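Local coordinates for putative metal binding protein (Coccidioides immitis, PDB 3CVG) that probably binds a metal ion, as a periplasmic-binding-protein-type protein whose physiological ligand is not established, at residues D62-V65 with T66-L70; K118-G121 with D122-I125; N157-E160 with A161-W164; L209-R213 with G214-Q218; A255-L258 with V259-E262. All coordinates share one frame; numbering follows the deposited sequence.

Interaction 1 (D62-V65 with T66-L70); sequences DTTV and TINYL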
loop_
_atom_site.group_PDB
_atom_site.type_symbol
_atom_site.label_atom_id
_atom_site.label_comp_id
_atom_site.label_asym_id
_atom_site.label_seq_id
_atom_site.Cartn_x
_atom_site.Cartn_y
_atom_site.Cartn_z
ATOM N N ASP A 62 -8.950 0.373 -5.669
ATOM C CA ASP A 62 -7.820 1.226 -5.335
ATOM C C ASP A 62 -8.404 2.454 -4.642
ATOM O O ASP A 62 -9.624 2.583 -4.540
ATOM C CB ASP A 62 -7.028 1.611 -6.598
ATOM C CG ASP A 62 -7.784 2.554 -7.525
ATOM O OD1 ASP A 62 -8.941 2.914 -7.228
ATOM O OD2 ASP A 62 -7.204 2.938 -8.561
ATOM N N THR A 63 -7.552 3.342 -4.149
ATOM C CA THR A 63 -8.038 4.529 -3.454
ATOM C C THR A 63 -9.074 5.358 -4.224
ATOM O O THR A 63 -10.094 5.753 -3.662
ATOM C CB THR A 63 -6.872 5.459 -3.051
ATOM O OG1 THR A 63 -6.052 4.805 -2.073
ATOM C CG2 THR A 63 -7.405 6.757 -2.457
ATOM N N THR A 64 -8.829 5.624 -5.503
ATOM C CA THR A 64 -9.769 6.438 -6.278
ATOM C C THR A 64 -11.172 5.828 -6.357
ATOM O O THR A 64 -12.182 6.532 -6.209
ATOM C CB THR A 64 -9.254 6.673 -7.712
ATOM O OG1 THR A 64 -7.990 7.347 -7.663
ATOM C CG2 THR A 64 -10.245 7.522 -8.499
ATOM N N VAL A 65 -11.227 4.520 -6.587
ATOM C CA VAL A 65 -12.503 3.821 -6.704
ATOM C C VAL A 65 -13.206 3.711 -5.362
ATOM O O VAL A 65 -14.420 3.889 -5.272
ATOM C CB VAL A 65 -12.310 2.410 -7.287
ATOM C CG1 VAL A 65 -13.666 1.782 -7.590
ATOM C CG2 VAL A 65 -11.468 2.487 -8.542
ATOM N N THR A 66 -12.440 3.407 -4.319
ATOM C CA THR A 66 -12.996 3.295 -2.977
ATOM C C THR A 66 -13.768 4.575 -2.668
ATOM O O THR A 66 -14.908 4.535 -2.205
ATOM C CB THR A 66 -11.874 3.101 -1.927
ATOM O OG1 THR A 66 -11.267 1.814 -2.110
ATOM C CG2 THR A 66 -12.428 3.203 -0.516
ATOM N N ILE A 67 -13.144 5.713 -2.933
ATOM C CA ILE A 67 -13.796 6.990 -2.681
ATOM C C ILE A 67 -15.002 7.150 -3.608
ATOM O O ILE A 67 -16.008 7.742 -3.222
ATOM C CB ILE A 67 -12.804 8.156 -2.868
ATOM C CG1 ILE A 67 -11.724 8.077 -1.781
ATOM C CG2 ILE A 67 -13.542 9.492 -2.818
ATOM C CD1 ILE A 67 -10.581 9.056 -1.949
ATOM N N ASN A 68 -14.902 6.612 -4.823
ATOM C CA ASN A 68 -16.011 6.686 -5.776
ATOM C C ASN A 68 -17.176 5.854 -5.246
ATOM O O ASN A 68 -18.345 6.233 -5.396
ATOM C CB ASN A 68 -15.601 6.158 -7.160
ATOM C CG ASN A 68 -14.670 7.101 -7.898
ATOM O OD1 ASN A 68 -14.843 8.316 -7.859
ATOM N ND2 ASN A 68 -13.686 6.539 -8.594
ATOM N N TYR A 69 -16.846 4.717 -4.633
ATOM C CA TYR A 69 -17.856 3.840 -4.055
ATOM C C TYR A 69 -18.539 4.530 -2.881
ATOM O O TYR A 69 -19.762 4.482 -2.749
ATOM C CB TYR A 69 -17.232 2.529 -3.564
ATOM C CG TYR A 69 -16.849 1.560 -4.652
ATOM C CD1 TYR A 69 -17.400 1.656 -5.930
ATOM C CD2 TYR A 69 -15.974 0.510 -4.390
ATOM C CE1 TYR A 69 -17.090 0.729 -6.915
ATOM C CE2 TYR A 69 -15.658 -0.424 -5.364
ATOM C CZ TYR A 69 -16.217 -0.310 -6.625
ATOM O OH TYR A 69 -15.906 -1.237 -7.592
ATOM N N LEU A 70 -17.745 5.162 -2.022
ATOM C CA LEU A 70 -18.298 5.861 -0.867
ATOM C C LEU A 70 -19.242 6.948 -1.360
ATOM O O LEU A 70 -20.269 7.221 -0.742
ATOM C CB LEU A 70 -17.178 6.487 -0.029
ATOM C CG LEU A 70 -16.222 5.508 0.663
ATOM C CD1 LEU A 70 -15.020 6.267 1.210
ATOM C CD2 LEU A 70 -16.953 4.772 1.782
#

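Interaction 2 (K118-G121 with D122-I125); sequences KLSG and DSDI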
loop_
_atom_site.group_PDB
_atom_site.type_symbol
_atom_site.label_atom_id
_atom_site.label_comp_id
_atom_site.label_asym_id
_atom_site.label_seq_id
_atom_site.Cartn_x
_atom_site.Cartn_y
_atom_site.Cartn_z
ATOM N N LYS A 118 25.184 1.004 -8.312
ATOM C CA LYS A 118 26.109 1.237 -7.205
ATOM C C LYS A 118 25.488 2.042 -6.061
ATOM O O LYS A 118 26.093 2.976 -5.531
ATOM C CB LYS A 118 27.373 1.919 -7.742
ATOM C CG LYS A 118 28.052 1.069 -8.802
ATOM C CD LYS A 118 29.197 1.773 -9.514
ATOM C CE LYS A 118 29.787 0.850 -10.583
ATOM N NZ LYS A 118 28.737 0.270 -11.494
ATOM N N LEU A 119 24.277 1.652 -5.678
ATOM C CA LEU A 119 23.545 2.300 -4.599
ATOM C C LEU A 119 24.155 1.981 -3.237
ATOM O O LEU A 119 24.523 0.838 -2.967
ATOM C CB LEU A 119 22.083 1.846 -4.606
ATOM C CG LEU A 119 21.262 2.131 -5.864
ATOM C CD1 LEU A 119 19.797 1.835 -5.583
ATOM C CD2 LEU A 119 21.442 3.591 -6.273
ATOM N N SER A 120 24.249 2.999 -2.387
ATOM C CA SER A 120 24.801 2.847 -1.043
ATOM C C SER A 120 23.671 2.910 -0.016
ATOM O O SER A 120 22.951 3.901 0.074
ATOM C CB SER A 120 25.822 3.954 -0.763
ATOM O OG SER A 120 26.384 3.818 0.533
ATOM N N GLY A 121 23.535 1.840 0.761
ATOM C CA GLY A 121 22.484 1.749 1.761
ATOM C C GLY A 121 22.138 2.963 2.608
ATOM O O GLY A 121 20.970 3.165 2.947
ATOM N N ASP A 122 23.129 3.778 2.955
ATOM C CA ASP A 122 22.867 4.945 3.788
ATOM C C ASP A 122 22.308 6.153 3.039
ATOM O O ASP A 122 21.723 7.044 3.654
ATOM C CB ASP A 122 24.139 5.346 4.540
ATOM C CG ASP A 122 24.752 4.187 5.309
ATOM O OD1 ASP A 122 23.994 3.393 5.912
ATOM O OD2 ASP A 122 25.996 4.076 5.320
ATOM N N SER A 123 22.483 6.181 1.718
ATOM C CA SER A 123 21.992 7.286 0.893
ATOM C C SER A 123 20.499 7.535 1.104
ATOM O O SER A 123 19.765 6.629 1.485
ATOM C CB SER A 123 22.226 6.991 -0.594
ATOM O OG SER A 123 23.597 6.795 -0.885
ATOM N N ASP A 124 20.061 8.766 0.860
ATOM C CA ASP A 124 18.648 9.124 0.978
ATOM C C ASP A 124 17.967 8.506 -0.250
ATOM O O ASP A 124 18.605 8.344 -1.294
ATOM C CB ASP A 124 18.482 10.650 0.965
ATOM C CG ASP A 124 17.019 11.090 1.003
ATOM O OD1 ASP A 124 16.290 10.855 0.013
ATOM O OD2 ASP A 124 16.591 11.675 2.025
ATOM N N ILE A 125 16.688 8.156 -0.129
ATOM C CA ILE A 125 15.975 7.539 -1.243
ATOM C C ILE A 125 16.036 8.396 -2.515
ATOM O O ILE A 125 16.182 7.866 -3.619
ATOM C CB ILE A 125 14.488 7.230 -0.858
ATOM C CG1 ILE A 125 13.786 6.490 -2.000
ATOM C CG2 ILE A 125 13.744 8.507 -0.531
ATOM C CD1 ILE A 125 14.403 5.144 -2.331
HETATM O O HOH W 1 23.107 5.652 -3.491
#

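Interaction 3 (N157-E160 with A161-W164); sequences NIKE and AELW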
loop_
_atom_site.group_PDB
_atom_site.type_symbol
_atom_site.label_atom_id
_atom_site.label_comp_id
_atom_site.label_asym_id
_atom_site.label_seq_id
_atom_site.Cartn_x
_atom_site.Cartn_y
_atom_site.Cartn_z
ATOM N N ASN A 157 2.597 2.557 -7.934
ATOM C CA ASN A 157 2.887 3.371 -9.114
ATOM C C ASN A 157 2.958 4.847 -8.719
ATOM O O ASN A 157 3.892 5.552 -9.100
ATOM C CB ASN A 157 1.804 3.145 -10.179
ATOM C CG ASN A 157 2.001 4.004 -11.433
ATOM O OD1 ASN A 157 3.125 4.347 -11.824
ATOM N ND2 ASN A 157 0.903 4.313 -12.089
ATOM N N ILE A 158 1.984 5.310 -7.945
ATOM C CA ILE A 158 1.974 6.701 -7.500
ATOM C C ILE A 158 3.303 7.011 -6.791
ATOM O O ILE A 158 3.956 8.018 -7.064
ATOM C CB ILE A 158 0.785 6.949 -6.516
ATOM C CG1 ILE A 158 -0.536 6.981 -7.290
ATOM C CG2 ILE A 158 0.997 8.258 -5.729
ATOM C CD1 ILE A 158 -1.775 6.788 -6.395
ATOM N N LYS A 159 3.712 6.101 -5.908
ATOM C CA LYS A 159 4.929 6.271 -5.124
ATOM C C LYS A 159 6.196 6.433 -5.969
ATOM O O LYS A 159 6.948 7.397 -5.788
ATOM C CB LYS A 159 5.110 5.082 -4.195
ATOM C CG LYS A 159 6.462 5.040 -3.522
ATOM C CD LYS A 159 6.467 5.724 -2.174
ATOM C CE LYS A 159 6.118 7.184 -2.239
ATOM N NZ LYS A 159 5.065 7.494 -1.212
ATOM N N GLU A 160 6.471 5.493 -6.866
ATOM C CA GLU A 160 7.668 5.654 -7.662
ATOM C C GLU A 160 7.580 6.836 -8.608
ATOM O O GLU A 160 8.590 7.464 -8.910
ATOM C CB GLU A 160 7.978 4.346 -8.415
ATOM C CG GLU A 160 6.797 3.658 -9.111
ATOM C CD GLU A 160 6.714 3.950 -10.604
ATOM O OE1 GLU A 160 7.531 4.756 -11.094
ATOM O OE2 GLU A 160 5.826 3.377 -11.275
ATOM N N ALA A 161 6.368 7.115 -9.092
ATOM C CA ALA A 161 6.173 8.234 -10.028
ATOM C C ALA A 161 6.566 9.474 -9.225
ATOM O O ALA A 161 7.343 10.322 -9.697
ATOM C CB ALA A 161 4.649 8.349 -10.547
ATOM N N GLU A 162 6.062 9.543 -7.996
ATOM C CA GLU A 162 6.351 10.636 -7.090
ATOM C C GLU A 162 7.866 10.768 -6.867
ATOM O O GLU A 162 8.395 11.880 -6.876
ATOM C CB GLU A 162 5.681 10.319 -5.772
ATOM C CG GLU A 162 5.193 11.501 -4.991
ATOM C CD GLU A 162 4.204 11.065 -3.920
ATOM O OE1 GLU A 162 4.629 10.420 -2.934
ATOM O OE2 GLU A 162 2.994 11.328 -4.085
ATOM N N LEU A 163 8.551 9.645 -6.627
ATOM C CA LEU A 163 9.994 9.667 -6.368
ATOM C C LEU A 163 10.777 10.192 -7.576
ATOM O O LEU A 163 11.687 11.003 -7.427
ATOM C CB LEU A 163 10.466 8.261 -5.960
ATOM C CG LEU A 163 9.931 7.830 -4.591
ATOM C CD1 LEU A 163 10.252 6.372 -4.340
ATOM C CD2 LEU A 163 10.549 8.715 -3.525
ATOM N N TRP A 164 10.425 9.745 -8.778
ATOM C CA TRP A 164 11.111 10.239 -9.979
ATOM C C TRP A 164 10.935 11.753 -10.132
ATOM O O TRP A 164 11.902 12.492 -10.371
ATOM C CB TRP A 164 10.583 9.525 -11.230
ATOM C CG TRP A 164 11.051 8.093 -11.316
ATOM C CD1 TRP A 164 10.283 6.970 -11.259
ATOM C CD2 TRP A 164 12.407 7.649 -11.415
ATOM N NE1 TRP A 164 11.078 5.845 -11.313
ATOM C CE2 TRP A 164 12.388 6.236 -11.410
ATOM C CE3 TRP A 164 13.639 8.308 -11.502
ATOM C CZ2 TRP A 164 13.552 5.472 -11.491
ATOM C CZ3 TRP A 164 14.800 7.545 -11.578
ATOM C CH2 TRP A 164 14.746 6.144 -11.572
HETATM O O HOH W 2 2.253 8.620 -1.704
#

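Interaction 4 (L209-R213 with G214-Q218); sequences LSIPR and GLRDQ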
loop_
_atom_site.group_PDB
_atom_site.type_symbol
_atom_site.label_atom_id
_atom_site.label_comp_id
_atom_site.label_asym_id
_atom_site.label_seq_id
_atom_site.Cartn_x
_atom_site.Cartn_y
_atom_site.Cartn_z
ATOM N N LEU A 209 7.235 -10.470 1.474
ATOM C CA LEU A 209 7.062 -11.645 2.321
ATOM C C LEU A 209 6.238 -12.714 1.629
ATOM O O LEU A 209 6.118 -13.831 2.130
ATOM C CB LEU A 209 6.389 -11.253 3.643
ATOM C CG LEU A 209 7.195 -10.273 4.504
ATOM C CD1 LEU A 209 6.336 -9.781 5.675
ATOM C CD2 LEU A 209 8.460 -10.949 5.002
ATOM N N SER A 210 5.686 -12.377 0.467
ATOM C CA SER A 210 4.867 -13.318 -0.282
ATOM C C SER A 210 5.638 -14.126 -1.324
ATOM O O SER A 210 5.138 -15.137 -1.792
ATOM C CB SER A 210 3.724 -12.583 -0.993
ATOM O OG SER A 210 2.850 -11.963 -0.071
ATOM N N ILE A 211 6.833 -13.680 -1.704
ATOM C CA ILE A 211 7.583 -14.406 -2.722
ATOM C C ILE A 211 8.476 -15.487 -2.126
ATOM O O ILE A 211 8.847 -15.433 -0.951
ATOM C CB ILE A 211 8.433 -13.446 -3.605
ATOM C CG1 ILE A 211 9.467 -12.717 -2.752
ATOM C CG2 ILE A 211 7.519 -12.447 -4.320
ATOM C CD1 ILE A 211 10.442 -11.882 -3.549
ATOM N N PRO A 212 8.817 -16.501 -2.929
ATOM C CA PRO A 212 9.674 -17.595 -2.451
ATOM C C PRO A 212 10.953 -17.098 -1.788
ATOM O O PRO A 212 11.529 -16.103 -2.216
ATOM C CB PRO A 212 9.957 -18.382 -3.720
ATOM C CG PRO A 212 8.694 -18.186 -4.521
ATOM C CD PRO A 212 8.431 -16.706 -4.337
ATOM N N ARG A 213 11.394 -17.781 -0.735
ATOM C CA ARG A 213 12.625 -17.382 -0.059
ATOM C C ARG A 213 13.781 -17.365 -1.051
ATOM O O ARG A 213 14.648 -16.489 -1.002
ATOM C CB ARG A 213 12.978 -18.347 1.072
ATOM C CG ARG A 213 12.022 -18.307 2.231
ATOM C CD ARG A 213 12.617 -18.974 3.458
ATOM N NE ARG A 213 11.642 -19.026 4.538
ATOM C CZ ARG A 213 10.981 -17.968 4.993
ATOM N NH1 ARG A 213 11.193 -16.771 4.462
ATOM N NH2 ARG A 213 10.106 -18.107 5.980
ATOM N N GLY A 214 13.789 -18.351 -1.942
ATOM C CA GLY A 214 14.842 -18.437 -2.937
ATOM C C GLY A 214 15.009 -17.163 -3.748
ATOM O O GLY A 214 16.135 -16.735 -4.003
ATOM N N LEU A 215 13.899 -16.550 -4.156
ATOM C CA LEU A 215 13.965 -15.319 -4.937
ATOM C C LEU A 215 14.522 -14.153 -4.131
ATOM O O LEU A 215 15.214 -13.296 -4.675
ATOM C CB LEU A 215 12.584 -14.938 -5.483
ATOM C CG LEU A 215 12.104 -15.656 -6.748
ATOM C CD1 LEU A 215 10.832 -14.998 -7.260
ATOM C CD2 LEU A 215 13.196 -15.585 -7.816
ATOM N N ARG A 216 14.221 -14.124 -2.837
ATOM C CA ARG A 216 14.696 -13.042 -1.983
ATOM C C ARG A 216 16.217 -13.028 -1.926
ATOM O O ARG A 216 16.823 -12.006 -1.618
ATOM C CB ARG A 216 14.115 -13.173 -0.571
ATOM C CG ARG A 216 12.599 -13.162 -0.537
ATOM C CD ARG A 216 12.081 -13.356 0.886
ATOM N NE ARG A 216 10.766 -13.989 0.885
ATOM C CZ ARG A 216 10.033 -14.188 1.976
ATOM N NH1 ARG A 216 10.489 -13.802 3.162
ATOM N NH2 ARG A 216 8.849 -14.772 1.879
ATOM N N ASP A 217 16.834 -14.164 -2.230
ATOM C CA ASP A 217 18.288 -14.253 -2.234
ATOM C C ASP A 217 18.860 -13.731 -3.550
ATOM O O ASP A 217 20.061 -13.504 -3.669
ATOM C CB ASP A 217 18.729 -15.700 -2.018
ATOM C CG ASP A 217 18.682 -16.108 -0.566
ATOM O OD1 ASP A 217 19.425 -15.510 0.242
ATOM O OD2 ASP A 217 17.905 -17.025 -0.228
ATOM N N GLN A 218 17.989 -13.541 -4.533
ATOM C CA GLN A 218 18.395 -13.042 -5.844
ATOM C C GLN A 218 18.147 -11.535 -5.938
ATOM O O GLN A 218 18.184 -10.942 -7.021
ATOM C CB GLN A 218 17.620 -13.793 -6.934
ATOM C CG GLN A 218 18.005 -15.274 -7.029
ATOM C CD GLN A 218 17.050 -16.082 -7.884
ATOM O OE1 GLN A 218 16.694 -15.676 -8.991
ATOM N NE2 GLN A 218 16.642 -17.243 -7.382
HETATM O O HOH W 3 15.556 -16.103 1.293
#

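Interaction 5 (A255-L258 with V259-E262); sequences AKWL and VSKE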
loop_
_atom_site.group_PDB
_atom_site.type_symbol
_atom_site.label_atom_id
_atom_site.label_comp_id
_atom_site.label_asym_id
_atom_site.label_seq_id
_atom_site.Cartn_x
_atom_site.Cartn_y
_atom_site.Cartn_z
ATOM N N ALA A 255 -15.322 2.131 12.702
ATOM C CA ALA A 255 -14.295 3.166 12.762
ATOM C C ALA A 255 -13.705 3.263 14.170
ATOM O O ALA A 255 -12.487 3.173 14.350
ATOM C CB ALA A 255 -14.879 4.510 12.335
ATOM N N LYS A 256 -14.576 3.438 15.163
ATOM C CA LYS A 256 -14.159 3.543 16.564
ATOM C C LYS A 256 -13.386 2.314 17.031
ATOM O O LYS A 256 -12.343 2.425 17.680
ATOM C CB LYS A 256 -15.388 3.727 17.463
ATOM C CG LYS A 256 -15.713 5.167 17.826
ATOM C CD LYS A 256 -14.647 5.740 18.751
ATOM C CE LYS A 256 -15.091 7.056 19.381
ATOM N NZ LYS A 256 -14.113 7.500 20.418
ATOM N N TRP A 257 -13.915 1.141 16.708
ATOM C CA TRP A 257 -13.284 -0.119 17.091
ATOM C C TRP A 257 -11.888 -0.266 16.473
ATOM O O TRP A 257 -10.924 -0.636 17.150
ATOM C CB TRP A 257 -14.157 -1.290 16.643
ATOM C CG TRP A 257 -13.538 -2.619 16.907
ATOM C CD1 TRP A 257 -13.582 -3.329 18.069
ATOM C CD2 TRP A 257 -12.733 -3.378 15.998
ATOM N NE1 TRP A 257 -12.852 -4.490 17.943
ATOM C CE2 TRP A 257 -12.319 -4.545 16.681
ATOM C CE3 TRP A 257 -12.316 -3.185 14.672
ATOM C CZ2 TRP A 257 -11.507 -5.516 16.085
ATOM C CZ3 TRP A 257 -11.509 -4.150 14.079
ATOM C CH2 TRP A 257 -11.113 -5.302 14.789
ATOM N N LEU A 258 -11.792 0.031 15.183
ATOM C CA LEU A 258 -10.529 -0.074 14.456
ATOM C C LEU A 258 -9.344 0.642 15.107
ATOM O O LEU A 258 -8.239 0.108 15.133
ATOM C CB LEU A 258 -10.712 0.456 13.037
ATOM C CG LEU A 258 -9.467 0.438 12.145
ATOM C CD1 LEU A 258 -9.026 -1.004 11.899
ATOM C CD2 LEU A 258 -9.784 1.125 10.835
ATOM N N VAL A 259 -9.567 1.844 15.633
ATOM C CA VAL A 259 -8.473 2.601 16.238
ATOM C C VAL A 259 -8.235 2.349 17.721
ATOM O O VAL A 259 -7.232 2.800 18.275
ATOM C CB VAL A 259 -8.655 4.121 16.018
ATOM C CG1 VAL A 259 -8.651 4.430 14.521
ATOM C CG2 VAL A 259 -9.948 4.597 16.653
ATOM N N SER A 260 -9.146 1.631 18.365
ATOM C CA SER A 260 -8.991 1.338 19.786
ATOM C C SER A 260 -7.847 0.350 19.978
ATOM O O SER A 260 -7.676 -0.574 19.176
ATOM C CB SER A 260 -10.289 0.757 20.362
ATOM O OG SER A 260 -10.656 -0.455 19.722
ATOM N N LYS A 261 -7.052 0.556 21.026
ATOM C CA LYS A 261 -5.934 -0.331 21.317
ATOM C C LYS A 261 -6.478 -1.736 21.544
ATOM O O LYS A 261 -5.804 -2.732 21.278
ATOM C CB LYS A 261 -5.197 0.137 22.577
ATOM C CG LYS A 261 -4.422 1.445 22.434
ATOM C CD LYS A 261 -3.097 1.232 21.707
ATOM C CE LYS A 261 -2.342 2.541 21.532
ATOM N NZ LYS A 261 -1.049 2.352 20.817
ATOM N N GLU A 262 -7.715 -1.793 22.027
ATOM C CA GLU A 262 -8.401 -3.044 22.342
ATOM C C GLU A 262 -8.842 -3.885 21.153
ATOM O O GLU A 262 -8.713 -5.109 21.173
ATOM C CB GLU A 262 -9.635 -2.750 23.207
ATOM C CG GLU A 262 -9.323 -2.296 24.618
ATOM C CD GLU A 262 -8.799 -3.424 25.486
ATOM O OE1 GLU A 262 -9.495 -3.804 26.457
ATOM O OE2 GLU A 262 -7.695 -3.935 25.194
#

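Interaction 1 (D62-V65 with T66-L70)
Thr-66 and Asp-62 meet at the first turn of helix 63-71, where the backbone N of Thr-66 donates to Asp-62 O at 2.9 Å, with an N-H...O angle of 168°. Thr-66 OG1 lies 3.0 Å from the same Asp-62 O, but the hydroxyl also has Ser-61 OG as a hydrogen-bond partner, and its single proton cannot be assigned between them. Asp-62 is the N-cap residue: its carboxylate accepts from Val-65 N, although the model places OD1 too near its surroundings for the exact position to be trusted. The next carbonyls are used in turn, Thr-63 O by Ile-67 N, Thr-64 O by Asn-68 N, and Val-65 O by Tyr-69 N at 2.6 Å. Asn-68 ND2 also comes within 2.8 Å of Thr-64 O, yet the angle is too poor for a hydrogen bond. Of the side chains, Val-65 meets Tyr-69: CG1, anti to the backbone N (chi1 -172°), is the branch carried over a face of the Tyr-69 ring, 3.6 Å from its centroid and 20° off the normal, a CH-pi contact. Thr-63 OG1 is satisfied by Tyr-81 N. The helix rests Thr-63 and Thr-66 on Thr-80 of strand 77-80, while Ile-67 lies against helix 83-91 and, with Leu-70, against Leu-240 of strand 234-241.

Interaction 2 (K118-G121 with D122-I125)
Ser-120 and Ser-123 are brought together by a type I beta turn, with Gly-121 and Asp-122 at its two central positions and the closing bond running from Ser-123 N to Ser-120 O at 2.8 Å. That N-H...O angle is 150°, and the donor stands above the carbonyl plane. The side chain of Ser-123 folds back over the same acceptor: its OG, anti to its own carbonyl carbon and beside the backbone N (chi1 -59°), lies 3.1 Å from Ser-120 O and 3.6 Å from Ser-120 CB. Whether the hydroxyl proton serves that carbonyl is not settled, because a water also sits 2.9 Å from Ser-123 OG. The same water accepts from Ser-120 N at 3.1 Å, and thus bridges the first and last residues of the turn. Beyond the turn, Ser-123 touches Met-128 of helix 125-138, and Asp-124 is the N-cap of that helix, its OD1 accepting from Ala-126 N. The motif is thus a type I beta turn followed at once by a helix N-cap, set in the surface connection that carries the chain from strand 100-111 to helix 125-138.

Interaction 3 (N157-E160 with A161-W164)
Helix 155-166 is the helix of a beta-alpha-beta unit between strands 147-149 and 180-182, and this contact spans two of its turns, from Asn-157 to Trp-164. The i to i+4 bonds are regular, among them Ala-161 N to Asn-157 O and Trp-164 N to Glu-160 O, each at 2.9 Å. On one side of the helix, Lys-159 bends at chi2, chi3 and chi4, bringing NZ round to Glu-162 OE1 at 3.4 Å, a weak hydrogen bond within a salt bridge. A water joins the same pair, accepting from Lys-159 NZ at 3.1 Å and donating to Glu-162 OE1 at 3.2 Å. The ammonium has a further acceptor in Pro-232 O. Lower on the lysine, CG packs 4.1 Å from Leu-163 CD1. Glu-160 takes the torsion that sets CG between its backbone N and carbonyl carbon (chi1 45°), and its OE1 then lies in the plane of the Trp-164 indole, at its edge, 3.5 Å from CD1. The carboxylate and ring planes are 82° apart. Tyr-180 OH bonds to OE1 and Ser-149 OG to OE2, which ties Glu-160 to both flanking strands. This buried carboxylate is therefore held by two hydroxyl partners, whereas the long 3.4 Å contact between Lys-159 NZ and Glu-162 OE1 suggests that the ammonium probably relies more on Pro-232 O and the water.

Interaction 4 (L209-R213 with G214-Q218)
Arg-216 folds back from the short, weakly bonded helix 213-216 onto the loop that precedes it, so that a side chain of the helix clasps the backbone leading into it. The polar grip is a side-on, two-nitrogen one: NE and NH2 both donate to Ile-211 O, at 3.0 Å and 2.9 Å respectively. The oxygen lies at the guanidinium edge, within about 5° of its plane, while NE stands above the carbonyl plane and NH2 lies in it. Leu-209 O is also 2.9 Å from NH2, but at an angle too poor for a hydrogen bond. The backbone bonds to Pro-212 O and Arg-213 O are weak, Pro-212 O receiving Leu-215 N and Arg-216 N, and Arg-213 O receiving Arg-216 N and Asp-217 N. A water donates to Asp-217 OD2 at 2.9 Å.

Among the charges, Arg-213 NH1 stands over one face of the Arg-216 guanidinium, 3.3 Å from Arg-216 NH1, with the two planes 76° apart; Leu-209 CA covers the opposite face. Both arginines converge on the carboxylate of Asp-274, each by a salt bridge, which probably offsets the closeness of the like charges. Tyr-208 adds a cation-pi contact to Arg-216.

The aliphatic contacts lie alongside. Ile-211 CG1 touches Arg-216 CG at 3.9 Å, and Ile-211 CD1 approaches Leu-215 CB to 4.2 Å. Ile-211 also packs on Leu-191 and Ile-195 of helix 187-196. Pro-212 and Leu-215 run side by side, with Pro-212 CD 4.2 Å from Leu-215 CD1.

Interaction 5 (A255-L258 with V259-E262)
At the C-terminal end of helix 248-259, Ser-260 turns its side chain back onto Trp-257. Its CB lies 3.6 Å from Trp-257 O and 3.8 Å from Lys-256 O, close to the last carbonyls of the helix. From there OG sits between the backbone N and the carbonyl carbon (chi1 61°), a torsion that aims it at Trp-257 O, to which it donates at 2.6 Å, the donor tilted 18° from the carbonyl plane. As an acceptor, OG takes Gly-263 N, and the hydroxyl thereby links the helix end to Gly-263, just before helix 264-269. Trp-257 O receives a second bond from Ser-260 N at 3.1 Å, and this donor stands well above the carbonyl plane. The regular helical bonds fade here: Val-259 N to Ala-255 O is weak at 3.5 Å, and Ser-260 N to Lys-256 O is weak as well. Trp-257 and Leu-258 face helix 34-47, Trp-257 meeting the Phe-42 ring and Leu-258 touching Leu-38, while Leu-258 and Ala-255 also lie on Leu-239 of strand 234-241. On the neighbouring residue, Val-259 CG2 lies 3.4 Å from Lys-256 O.

From the N terminus the five contacts come in series; none nests within or crosses another, and each is local, spanning eight to ten consecutive residues. Interaction 1 opens helix 63-71 after strand 55-60, and interaction 2 leads from strand 100-111 into helix 125-138. Interaction 3 follows within helix 155-166 and touches interaction 2 through Ile-125 CG1 and Leu-163 CD2, 4.2 Å apart, whereas its nearest atoms to interaction 1 are about 6 Å away. Interaction 4 folds helix 213-216 back on the loop that follows helix 205-208. Interaction 5 ends helix 248-259. Interactions 1 and 5 both rest on strand 234-241, although their centres lie 22 Å apart.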